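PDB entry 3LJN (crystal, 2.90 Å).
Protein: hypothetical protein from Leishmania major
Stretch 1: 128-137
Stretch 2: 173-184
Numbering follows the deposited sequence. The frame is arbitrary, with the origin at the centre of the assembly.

Stretch 1 (128-137) EIGSHVKHCK
Stretch 2 (173-184) DETPLMRAMEFR

A short, weakly bonded hairpin packs against a helix and the residues flanking it through a single lysine that reaches two glutamates and through an offset histidine–phenylalanine stack, with 384 Å² buried in all, both sides summed. In stretch 1, Ile-129 to His-132 form a type II' beta turn, with Gly-130 at phi/psi 72/-96, a positive phi that favours glycine, and Ser-131 at -110/-4. The turn is closed by two weak backbone bonds, Ile-129 N to His-132 O at 3.1 Å and His-132 N to Ile-129 O at 3.4 Å. The chain then runs on in extended conformation through Cys-136.

In stretch 2, residues 176-182 are helical. Thr-175 caps the N-terminus: at chi1 67° (p), its OG1 accepts from Met-178 N at 3.3 Å. Pro-176 follows at -62/-33, angles that suit the first turn, where its lack of an N-H costs no helical bond. Phe-183 N still bonds Arg-179 O at 3.1 Å, but Phe-183 itself, at -77/14, has left helical phi/psi. Strand 132-136 and the helix run at 140° between their N-to-C directions, their axes 11.6 Å apart at closest approach. In this roughly antiparallel register the nearest CA pairs are His-132 CA with Phe-183 CA, 7.3 Å, and Cys-136 CA with Glu-174 CA, 10.2 Å.

Lys-134 gives the most area of its stretch, 102 Å², and is fully extended, all four chi angles t. Its CA-to-CB bond points toward stretch 2, and its NZ donates to Glu-174 OE1 at 3.0 Å and, weakly, to Glu-182 OE1 at 3.4 Å; both contacts are salt bridges. Glu-174 (chi1 -88°) comes from before the helix and Glu-182 (chi1 169°, t) from its last turn, and the extended lysine reaches both. Arg-179 leaves the helix sideways, but its end comes nearer, with chi1 t, chi2 p and chi3 near 112°. Lys-134 NZ lies over one face of its guanidinium, 2.5 Å from Arg-179 NH1. These are two like-charged donors, and this very short approach is not a hydrogen bond. The nearby carboxylate of Glu-174 offsets some of this charge, its OE1 making a long salt bridge of 3.8 Å with Arg-179 NH1. Buried Cys-136 (chi1 t) brings SG to 3.5 Å from Arg-179 NH2.

The aromatic pair lies at the turn end of the contact. His-132 (chi1 -57°, m; chi2 105°) and Phe-183 (chi1 -54°, m; chi2 145°) stack with planes at 5° and centroids 4.2 Å apart, flat rings allowing a close, nearly parallel fit. Phe-183 CB also makes a CH-pi contact 3.9 Å from the centroid of the His-132 ring, and His-132 CB is 3.5 Å from Phe-183 CE2. Phe-183 has 100 Å² covered. Buried Ile-129 (m, t) places CD1 at the edge of the phenyl ring, 4.2 Å from Phe-183 CZ, and 4.1 Å from Arg-179 NE. The aliphatic part of Lys-134 adds to this apolar packing, its CD 3.9 Å from Phe-183 CZ. Val-133 points away.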

# COMPACT_ATOMS: atom_id res chain seq x y z
N GLU A 128 0.53 -7.08 15.59
CA GLU A 128 1.98 -7.19 15.51
C GLU A 128 2.29 -7.77 14.14
O GLU A 128 1.97 -8.92 13.86
CB GLU A 128 2.53 -8.11 16.61
N ILE A 129 2.87 -6.95 13.28
CA ILE A 129 3.09 -7.30 11.89
C ILE A 129 4.58 -7.48 11.71
O ILE A 129 5.30 -6.53 11.41
CB ILE A 129 2.56 -6.20 10.96
CG1 ILE A 129 1.03 -6.15 11.01
CG2 ILE A 129 3.03 -6.43 9.52
CD1 ILE A 129 0.41 -4.90 10.40
N GLY A 130 5.04 -8.72 11.91
CA GLY A 130 6.45 -9.04 11.86
C GLY A 130 7.17 -8.49 13.07
O GLY A 130 7.19 -9.10 14.13
N SER A 131 7.77 -7.31 12.91
CA SER A 131 8.62 -6.70 13.93
C SER A 131 7.97 -5.48 14.57
O SER A 131 8.53 -4.90 15.50
CB SER A 131 9.95 -6.31 13.30
OG SER A 131 10.83 -5.78 14.26
N HIS A 132 6.80 -5.09 14.08
CA HIS A 132 6.14 -3.86 14.51
C HIS A 132 4.86 -4.17 15.26
O HIS A 132 4.48 -5.33 15.37
CB HIS A 132 5.87 -2.99 13.29
CG HIS A 132 7.11 -2.67 12.51
ND1 HIS A 132 7.41 -3.26 11.31
CD2 HIS A 132 8.14 -1.84 12.79
CE1 HIS A 132 8.57 -2.80 10.87
NE2 HIS A 132 9.03 -1.94 11.75
N VAL A 133 4.20 -3.13 15.77
CA VAL A 133 3.05 -3.31 16.65
C VAL A 133 1.86 -2.55 16.08
O VAL A 133 1.54 -1.44 16.52
CB VAL A 133 3.38 -2.83 18.09
CG1 VAL A 133 2.19 -3.03 19.03
CG2 VAL A 133 4.61 -3.57 18.61
N LYS A 134 1.21 -3.17 15.09
CA LYS A 134 0.04 -2.58 14.43
C LYS A 134 -1.17 -3.49 14.49
O LYS A 134 -1.07 -4.69 14.25
CB LYS A 134 0.36 -2.26 12.96
CG LYS A 134 -0.83 -1.66 12.20
CD LYS A 134 -0.41 -1.11 10.84
CE LYS A 134 -1.61 -0.57 10.06
NZ LYS A 134 -1.20 0.36 8.97
N HIS A 135 -2.32 -2.91 14.81
CA HIS A 135 -3.59 -3.62 14.72
C HIS A 135 -4.16 -3.48 13.31
O HIS A 135 -4.28 -2.36 12.79
CB HIS A 135 -4.59 -3.09 15.74
CG HIS A 135 -6.01 -3.38 15.39
ND1 HIS A 135 -6.61 -4.60 15.62
CD2 HIS A 135 -6.96 -2.60 14.81
CE1 HIS A 135 -7.86 -4.56 15.21
NE2 HIS A 135 -8.10 -3.36 14.70
N CYS A 136 -4.50 -4.61 12.70
CA CYS A 136 -5.06 -4.65 11.34
C CYS A 136 -6.00 -5.84 11.16
O CYS A 136 -5.68 -6.95 11.59
CB CYS A 136 -3.93 -4.72 10.32
SG CYS A 136 -4.52 -4.60 8.62
N LYS A 137 -7.14 -5.60 10.51
CA LYS A 137 -8.20 -6.60 10.38
C LYS A 137 -8.31 -7.19 8.97
O LYS A 137 -9.23 -7.97 8.70
CB LYS A 137 -9.53 -5.98 10.80
N ASP A 173 -8.38 1.47 5.05
CA ASP A 173 -8.10 2.42 3.96
C ASP A 173 -6.67 2.98 3.89
O ASP A 173 -6.46 4.12 3.47
CB ASP A 173 -9.15 3.54 3.96
CG ASP A 173 -10.47 3.09 3.32
OD1 ASP A 173 -10.88 1.92 3.54
OD2 ASP A 173 -11.10 3.91 2.60
N GLU A 174 -5.70 2.14 4.25
CA GLU A 174 -4.29 2.50 4.13
C GLU A 174 -3.65 1.73 2.99
O GLU A 174 -3.96 0.57 2.77
CB GLU A 174 -3.55 2.20 5.44
CG GLU A 174 -3.59 3.38 6.43
CD GLU A 174 -3.81 2.96 7.89
OE1 GLU A 174 -3.81 1.73 8.19
OE2 GLU A 174 -3.99 3.88 8.74
N THR A 175 -2.74 2.39 2.30
CA THR A 175 -2.04 1.82 1.15
C THR A 175 -0.69 1.24 1.55
O THR A 175 -0.22 1.49 2.65
CB THR A 175 -1.86 2.88 0.06
OG1 THR A 175 -0.96 3.90 0.51
CG2 THR A 175 -3.19 3.53 -0.26
N PRO A 176 -0.06 0.43 0.69
CA PRO A 176 1.27 -0.02 1.09
C PRO A 176 2.29 1.09 1.27
O PRO A 176 3.15 0.98 2.13
CB PRO A 176 1.67 -0.98 -0.03
CG PRO A 176 0.39 -1.55 -0.48
CD PRO A 176 -0.63 -0.44 -0.35
N LEU A 177 2.21 2.17 0.49
CA LEU A 177 3.11 3.30 0.69
C LEU A 177 2.92 3.85 2.09
O LEU A 177 3.89 3.98 2.84
CB LEU A 177 2.89 4.40 -0.34
CG LEU A 177 3.48 4.07 -1.72
CD1 LEU A 177 3.00 5.08 -2.74
CD2 LEU A 177 5.02 4.01 -1.68
N MSE A 178 1.67 4.16 2.43
CA MSE A 178 1.31 4.62 3.77
C MSE A 178 1.90 3.69 4.84
O MSE A 178 2.43 4.14 5.85
CB MSE A 178 -0.21 4.73 3.91
CG MSE A 178 -0.81 5.99 3.31
SE MSE A 178 -2.81 6.06 3.35
CE MSE A 178 -3.16 7.68 2.27
N ARG A 179 1.83 2.39 4.60
CA ARG A 179 2.37 1.39 5.53
C ARG A 179 3.89 1.48 5.71
O ARG A 179 4.39 1.27 6.81
CB ARG A 179 1.99 -0.02 5.06
CG ARG A 179 2.26 -1.11 6.06
CD ARG A 179 1.40 -0.99 7.32
NE ARG A 179 0.42 -2.07 7.42
CZ ARG A 179 -0.88 -1.97 7.14
NH1 ARG A 179 -1.41 -0.82 6.73
NH2 ARG A 179 -1.66 -3.04 7.27
N ALA A 180 4.61 1.76 4.62
CA ALA A 180 6.08 1.82 4.66
C ALA A 180 6.54 3.08 5.38
O ALA A 180 7.52 3.07 6.14
CB ALA A 180 6.65 1.78 3.26
N MSE A 181 5.82 4.16 5.13
CA MSE A 181 5.93 5.39 5.91
C MSE A 181 5.73 5.15 7.40
O MSE A 181 6.59 5.51 8.18
CB MSE A 181 4.94 6.43 5.38
CG MSE A 181 5.59 7.35 4.38
SE MSE A 181 4.41 8.39 3.21
CE MSE A 181 5.76 9.70 2.73
N GLU A 182 4.62 4.52 7.79
CA GLU A 182 4.35 4.27 9.23
C GLU A 182 5.49 3.48 9.88
O GLU A 182 6.03 3.91 10.87
CB GLU A 182 2.99 3.58 9.45
CG GLU A 182 2.77 3.06 10.88
CD GLU A 182 1.28 2.90 11.27
OE1 GLU A 182 0.39 2.99 10.38
OE2 GLU A 182 0.99 2.68 12.48
N PHE A 183 5.86 2.35 9.30
CA PHE A 183 7.02 1.60 9.77
C PHE A 183 8.36 2.22 9.33
O PHE A 183 9.40 1.56 9.42
CB PHE A 183 6.97 0.16 9.28
CG PHE A 183 5.70 -0.58 9.61
CD1 PHE A 183 5.18 -1.52 8.72
CD2 PHE A 183 5.02 -0.36 10.82
CE1 PHE A 183 4.03 -2.22 9.02
CE2 PHE A 183 3.85 -1.05 11.12
CZ PHE A 183 3.36 -1.98 10.21
N ARG A 184 8.35 3.45 8.84
CA ARG A 184 9.58 4.13 8.41
C ARG A 184 10.57 3.17 7.77
O ARG A 184 11.74 3.13 8.15
CB ARG A 184 10.21 4.92 9.58
CG ARG A 184 9.18 5.78 10.29
CD ARG A 184 9.65 7.14 10.72
NE ARG A 184 8.77 7.85 11.68
CZ ARG A 184 7.46 7.65 11.91
NH1 ARG A 184 6.73 6.75 11.26
NH2 ARG A 184 6.85 8.39 12.84